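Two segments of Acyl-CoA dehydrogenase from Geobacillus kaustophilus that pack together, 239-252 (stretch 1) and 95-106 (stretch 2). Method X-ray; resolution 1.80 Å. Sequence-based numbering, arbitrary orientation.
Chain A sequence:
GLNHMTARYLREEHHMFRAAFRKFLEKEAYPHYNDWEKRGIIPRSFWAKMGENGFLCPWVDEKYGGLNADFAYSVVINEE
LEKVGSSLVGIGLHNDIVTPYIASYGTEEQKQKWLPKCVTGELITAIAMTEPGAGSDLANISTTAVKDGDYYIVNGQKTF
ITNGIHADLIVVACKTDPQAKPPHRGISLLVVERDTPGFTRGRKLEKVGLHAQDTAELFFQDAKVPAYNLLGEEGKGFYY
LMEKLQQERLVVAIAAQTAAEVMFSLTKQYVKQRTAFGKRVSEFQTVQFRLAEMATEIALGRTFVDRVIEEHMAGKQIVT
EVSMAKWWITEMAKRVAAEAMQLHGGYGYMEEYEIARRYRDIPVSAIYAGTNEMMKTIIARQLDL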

# COMPACT_ATOMS: atom_id res chain seq x y z
N TYR A 239 -21.08 30.60 4.17
CA TYR A 239 -21.24 30.51 2.72
C TYR A 239 -20.05 31.08 1.96
O TYR A 239 -19.62 30.49 0.97
CB TYR A 239 -22.55 31.18 2.27
CG TYR A 239 -23.77 30.56 2.91
CD1 TYR A 239 -24.22 29.30 2.54
CD2 TYR A 239 -24.46 31.24 3.92
CE1 TYR A 239 -25.33 28.71 3.14
CE2 TYR A 239 -25.58 30.66 4.53
CZ TYR A 239 -26.01 29.40 4.14
OH TYR A 239 -27.11 28.83 4.73
N TYR A 240 -19.52 32.20 2.43
CA TYR A 240 -18.31 32.78 1.83
C TYR A 240 -17.13 31.82 1.95
O TYR A 240 -16.39 31.62 0.98
CB TYR A 240 -17.96 34.12 2.49
CG TYR A 240 -19.07 35.14 2.50
CD1 TYR A 240 -19.90 35.32 1.39
CD2 TYR A 240 -19.29 35.94 3.62
CE1 TYR A 240 -20.93 36.26 1.40
CE2 TYR A 240 -20.32 36.89 3.64
CZ TYR A 240 -21.13 37.04 2.53
OH TYR A 240 -22.14 37.97 2.55
N LEU A 241 -16.97 31.23 3.13
CA LEU A 241 -15.91 30.26 3.39
C LEU A 241 -15.99 29.05 2.47
O LEU A 241 -15.00 28.68 1.83
CB LEU A 241 -15.90 29.83 4.86
CG LEU A 241 -15.60 30.91 5.91
CD1 LEU A 241 -15.87 30.38 7.31
CD2 LEU A 241 -14.17 31.45 5.81
N MET A 242 -17.18 28.44 2.38
CA MET A 242 -17.35 27.22 1.58
C MET A 242 -17.02 27.50 0.11
O MET A 242 -16.38 26.68 -0.56
CB MET A 242 -18.76 26.63 1.74
CG MET A 242 -19.07 26.00 3.13
SD MET A 242 -17.91 24.74 3.75
CE MET A 242 -17.02 25.65 5.02
N GLU A 243 -17.43 28.68 -0.36
CA GLU A 243 -17.17 29.14 -1.72
C GLU A 243 -15.67 29.29 -2.02
O GLU A 243 -15.17 28.76 -3.01
CB GLU A 243 -17.92 30.47 -1.95
CG GLU A 243 -17.82 31.07 -3.35
CD GLU A 243 -18.52 32.43 -3.45
OE1 GLU A 243 -19.43 32.72 -2.62
OE2 GLU A 243 -18.17 33.23 -4.35
N LYS A 244 -14.95 30.00 -1.15
CA LYS A 244 -13.53 30.28 -1.37
C LYS A 244 -12.59 29.09 -1.12
O LYS A 244 -11.46 29.07 -1.61
CB LYS A 244 -13.09 31.47 -0.52
CG LYS A 244 -13.75 32.80 -0.91
CD LYS A 244 -13.36 33.20 -2.32
CE LYS A 244 -13.77 34.63 -2.62
NZ LYS A 244 -13.60 34.90 -4.07
N LEU A 245 -13.05 28.10 -0.35
CA LEU A 245 -12.23 26.92 -0.07
C LEU A 245 -11.86 26.09 -1.32
O LEU A 245 -10.88 25.34 -1.28
CB LEU A 245 -12.85 26.06 1.05
CG LEU A 245 -12.57 26.51 2.50
CD1 LEU A 245 -13.61 25.98 3.48
CD2 LEU A 245 -11.17 26.13 2.97
N GLN A 246 -12.63 26.22 -2.41
CA GLN A 246 -12.26 25.60 -3.70
C GLN A 246 -10.88 26.09 -4.16
O GLN A 246 -9.99 25.28 -4.41
CB GLN A 246 -13.33 25.81 -4.80
CG GLN A 246 -12.91 25.31 -6.22
CD GLN A 246 -14.00 25.41 -7.31
OE1 GLN A 246 -15.12 24.90 -7.15
NE2 GLN A 246 -13.66 26.04 -8.43
N GLN A 247 -10.71 27.41 -4.26
CA GLN A 247 -9.39 27.96 -4.61
C GLN A 247 -8.32 27.62 -3.56
O GLN A 247 -7.19 27.29 -3.93
CB GLN A 247 -9.46 29.48 -4.87
CG GLN A 247 -8.12 30.08 -5.31
CD GLN A 247 -8.27 31.30 -6.21
OE1 GLN A 247 -8.96 31.25 -7.23
NE2 GLN A 247 -7.61 32.39 -5.84
N GLU A 248 -8.68 27.69 -2.28
CA GLU A 248 -7.74 27.36 -1.19
C GLU A 248 -7.16 25.94 -1.35
O GLU A 248 -5.94 25.75 -1.31
CB GLU A 248 -8.40 27.53 0.19
CG GLU A 248 -7.44 27.24 1.37
CD GLU A 248 -8.01 27.60 2.75
OE1 GLU A 248 -8.85 28.52 2.85
OE2 GLU A 248 -7.59 26.96 3.74
N ARG A 249 -8.05 24.97 -1.53
CA ARG A 249 -7.64 23.58 -1.71
C ARG A 249 -6.81 23.38 -2.99
O ARG A 249 -5.87 22.58 -3.00
CB ARG A 249 -8.85 22.65 -1.66
CG ARG A 249 -9.38 22.53 -0.23
CD ARG A 249 -10.84 22.16 -0.14
NE ARG A 249 -11.27 22.25 1.26
CZ ARG A 249 -12.53 22.22 1.68
NH1 ARG A 249 -13.53 22.11 0.82
NH2 ARG A 249 -12.79 22.30 2.99
N LEU A 250 -7.14 24.13 -4.04
CA LEU A 250 -6.38 24.08 -5.28
C LEU A 250 -4.95 24.58 -5.07
O LEU A 250 -4.00 24.01 -5.61
CB LEU A 250 -7.08 24.87 -6.40
CG LEU A 250 -6.45 24.82 -7.81
CD1 LEU A 250 -6.18 23.38 -8.27
CD2 LEU A 250 -7.33 25.57 -8.82
N VAL A 251 -4.81 25.65 -4.29
CA VAL A 251 -3.49 26.22 -4.00
C VAL A 251 -2.61 25.22 -3.24
O VAL A 251 -1.45 25.02 -3.58
CB VAL A 251 -3.63 27.57 -3.23
CG1 VAL A 251 -2.30 28.03 -2.65
CG2 VAL A 251 -4.20 28.65 -4.18
N VAL A 252 -3.20 24.56 -2.24
CA VAL A 252 -2.49 23.50 -1.52
C VAL A 252 -2.09 22.35 -2.45
O VAL A 252 -0.96 21.88 -2.37
CB VAL A 252 -3.32 22.99 -0.32
CG1 VAL A 252 -2.72 21.72 0.27
CG2 VAL A 252 -3.42 24.10 0.73
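Stretch 2, residues 95-106: NDIVTPYIASYG

The most unusual feature of this contact is a lysine used as a knob: the side chain of Lys 244 sits among Pro 100, Tyr 101, Ser 104 and Tyr 105. Its CG lies 3.8 Å from the centroid of the Tyr 101 ring and 18° off the ring normal, which places a CH-pi contact squarely over the face. With chi3 and chi4 both t, the chain then extends until NZ donates a hydrogen bond to Ser 104 OG at 2.7 Å. Ser 104 OG in turn makes a weak hydrogen bond to Pro 100 O (3.2 Å), one turn back.

Stretch 2 continues a helix that begins earlier in the chain and runs to 105, with a wider pi-type turn at 95-98 and a kink where the N atoms of Pro 100 and Tyr 101 lack a bond to the preceding turn. Proline has no amide hydrogen to give, and Tyr 101 N instead reaches Val 98 O at 2.8 Å. Gly 106 leaves helical phi/psi at -77/151. The helix runs nearly antiparallel to that of stretch 1: the N-to-C directions differ by 159°, and the axes approach to 9.1 Å. Across the stretches, the CA atoms of Glu 248 and Ile 97 are nearest, 5.6 Å apart. Consequently the end of stretch 2 lies beside the start of stretch 1, and the contact buries 690 Å².

At that end, Tyr 105 meets Tyr 240 as an oblique aromatic pair, with centroids 4.2 Å apart, planes at 34° and Tyr 240 CD1 only 3.4 Å from Tyr 105 CE1. Tyr 105 OH comes within 2.9 Å of Glu 243 OE1, which lies near the plane of the tyrosine ring. Tyr 101 starts sideways from its CA, but its ring reaches across, bringing OH to 3.5 Å from Leu 241 CD2 and 3.3 Å from Lys 244 CB.

Toward the start of stretch 2, Gln 247 NE2 donates to the backbone at Asp 96 O (2.9 Å, N-H...O angle 152°), and a water bridges the same NE2 (2.9 Å) to Asp 96 OD1 (2.7 Å). A second water donates to Ile 97 O (3.1 Å) and Lys 244 O (3.0 Å), linking the two backbones; a third joins Tyr 101 OH to Glu 248 OE1, at 2.7 Å from each. The carbon contacts here are looser: Val 251 CG2 is 4.0 Å from Asp 96 CB, and Val 251 CG1 is 4.3 Å from Ile 97 CD1.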

# COMPACT_ATOMS: atom_id res chain seq x y z
N ASN A 95 -2.02 36.33 -1.39
CA ASN A 95 -2.39 36.55 -2.79
C ASN A 95 -3.71 35.90 -3.20
O ASN A 95 -4.58 36.54 -3.79
CB ASN A 95 -1.29 36.03 -3.72
CG ASN A 95 -0.11 36.99 -3.85
OD1 ASN A 95 -0.05 38.03 -3.20
ND2 ASN A 95 0.84 36.62 -4.70
N ASP A 96 -3.86 34.62 -2.86
CA ASP A 96 -4.85 33.77 -3.51
C ASP A 96 -5.90 33.17 -2.59
O ASP A 96 -6.87 32.57 -3.06
CB ASP A 96 -4.14 32.69 -4.33
CG ASP A 96 -3.20 33.27 -5.37
OD1 ASP A 96 -3.66 34.13 -6.16
OD2 ASP A 96 -2.00 32.90 -5.36
N ILE A 97 -5.71 33.33 -1.29
CA ILE A 97 -6.68 32.83 -0.32
C ILE A 97 -7.42 33.96 0.39
O ILE A 97 -8.65 34.00 0.37
CB ILE A 97 -6.04 31.81 0.66
CG1 ILE A 97 -5.61 30.55 -0.11
CG2 ILE A 97 -7.01 31.46 1.82
CD1 ILE A 97 -4.54 29.72 0.56
N VAL A 98 -6.69 34.90 0.98
CA VAL A 98 -7.32 35.90 1.84
C VAL A 98 -7.82 37.13 1.08
O VAL A 98 -8.99 37.47 1.15
CB VAL A 98 -6.43 36.36 3.03
CG1 VAL A 98 -7.22 37.27 3.95
CG2 VAL A 98 -5.90 35.17 3.80
N THR A 99 -6.92 37.80 0.35
CA THR A 99 -7.31 39.03 -0.33
C THR A 99 -8.50 38.88 -1.30
O THR A 99 -9.30 39.80 -1.41
CB THR A 99 -6.12 39.76 -1.00
OG1 THR A 99 -5.53 38.92 -1.99
CG2 THR A 99 -5.07 40.10 0.04
N PRO A 100 -8.64 37.71 -1.99
CA PRO A 100 -9.89 37.51 -2.73
C PRO A 100 -11.19 37.69 -1.93
O PRO A 100 -12.21 38.05 -2.52
CB PRO A 100 -9.77 36.07 -3.24
CG PRO A 100 -8.30 35.90 -3.43
CD PRO A 100 -7.71 36.58 -2.22
N TYR A 101 -11.18 37.46 -0.62
CA TYR A 101 -12.38 37.73 0.19
C TYR A 101 -12.74 39.21 0.15
O TYR A 101 -13.92 39.56 0.01
CB TYR A 101 -12.20 37.30 1.65
CG TYR A 101 -12.32 35.82 1.92
CD1 TYR A 101 -11.24 34.97 1.73
CD2 TYR A 101 -13.52 35.28 2.39
CE1 TYR A 101 -11.34 33.60 2.00
CE2 TYR A 101 -13.64 33.92 2.65
CZ TYR A 101 -12.55 33.09 2.46
OH TYR A 101 -12.65 31.74 2.72
N ILE A 102 -11.73 40.06 0.29
CA ILE A 102 -11.89 41.52 0.25
C ILE A 102 -12.43 41.96 -1.12
O ILE A 102 -13.38 42.74 -1.19
CB ILE A 102 -10.57 42.27 0.64
CG1 ILE A 102 -10.13 41.90 2.06
CG2 ILE A 102 -10.72 43.81 0.49
CD1 ILE A 102 -8.70 42.31 2.41
N ALA A 103 -11.84 41.45 -2.19
CA ALA A 103 -12.27 41.80 -3.54
C ALA A 103 -13.69 41.31 -3.85
O ALA A 103 -14.48 42.03 -4.47
CB ALA A 103 -11.29 41.28 -4.57
N SER A 104 -14.01 40.08 -3.43
CA SER A 104 -15.32 39.49 -3.73
C SER A 104 -16.46 40.05 -2.89
O SER A 104 -17.56 40.27 -3.41
CB SER A 104 -15.27 37.97 -3.55
OG SER A 104 -14.55 37.37 -4.61
N TYR A 105 -16.21 40.29 -1.61
CA TYR A 105 -17.28 40.59 -0.65
C TYR A 105 -17.19 41.97 -0.02
O TYR A 105 -18.09 42.37 0.73
CB TYR A 105 -17.33 39.53 0.45
CG TYR A 105 -17.31 38.11 -0.09
CD1 TYR A 105 -18.32 37.65 -0.93
CD2 TYR A 105 -16.28 37.24 0.26
CE1 TYR A 105 -18.30 36.34 -1.43
CE2 TYR A 105 -16.26 35.93 -0.23
CZ TYR A 105 -17.27 35.50 -1.07
OH TYR A 105 -17.23 34.21 -1.55
N GLY A 106 -16.12 42.69 -0.30
CA GLY A 106 -15.93 44.01 0.26
C GLY A 106 -16.79 45.05 -0.44
O GLY A 106 -17.12 44.91 -1.63
O HOH W 1 -6.25 34.73 -6.80
O HOH W 2 -9.74 31.26 -0.48
O HOH W 3 -10.68 30.20 1.81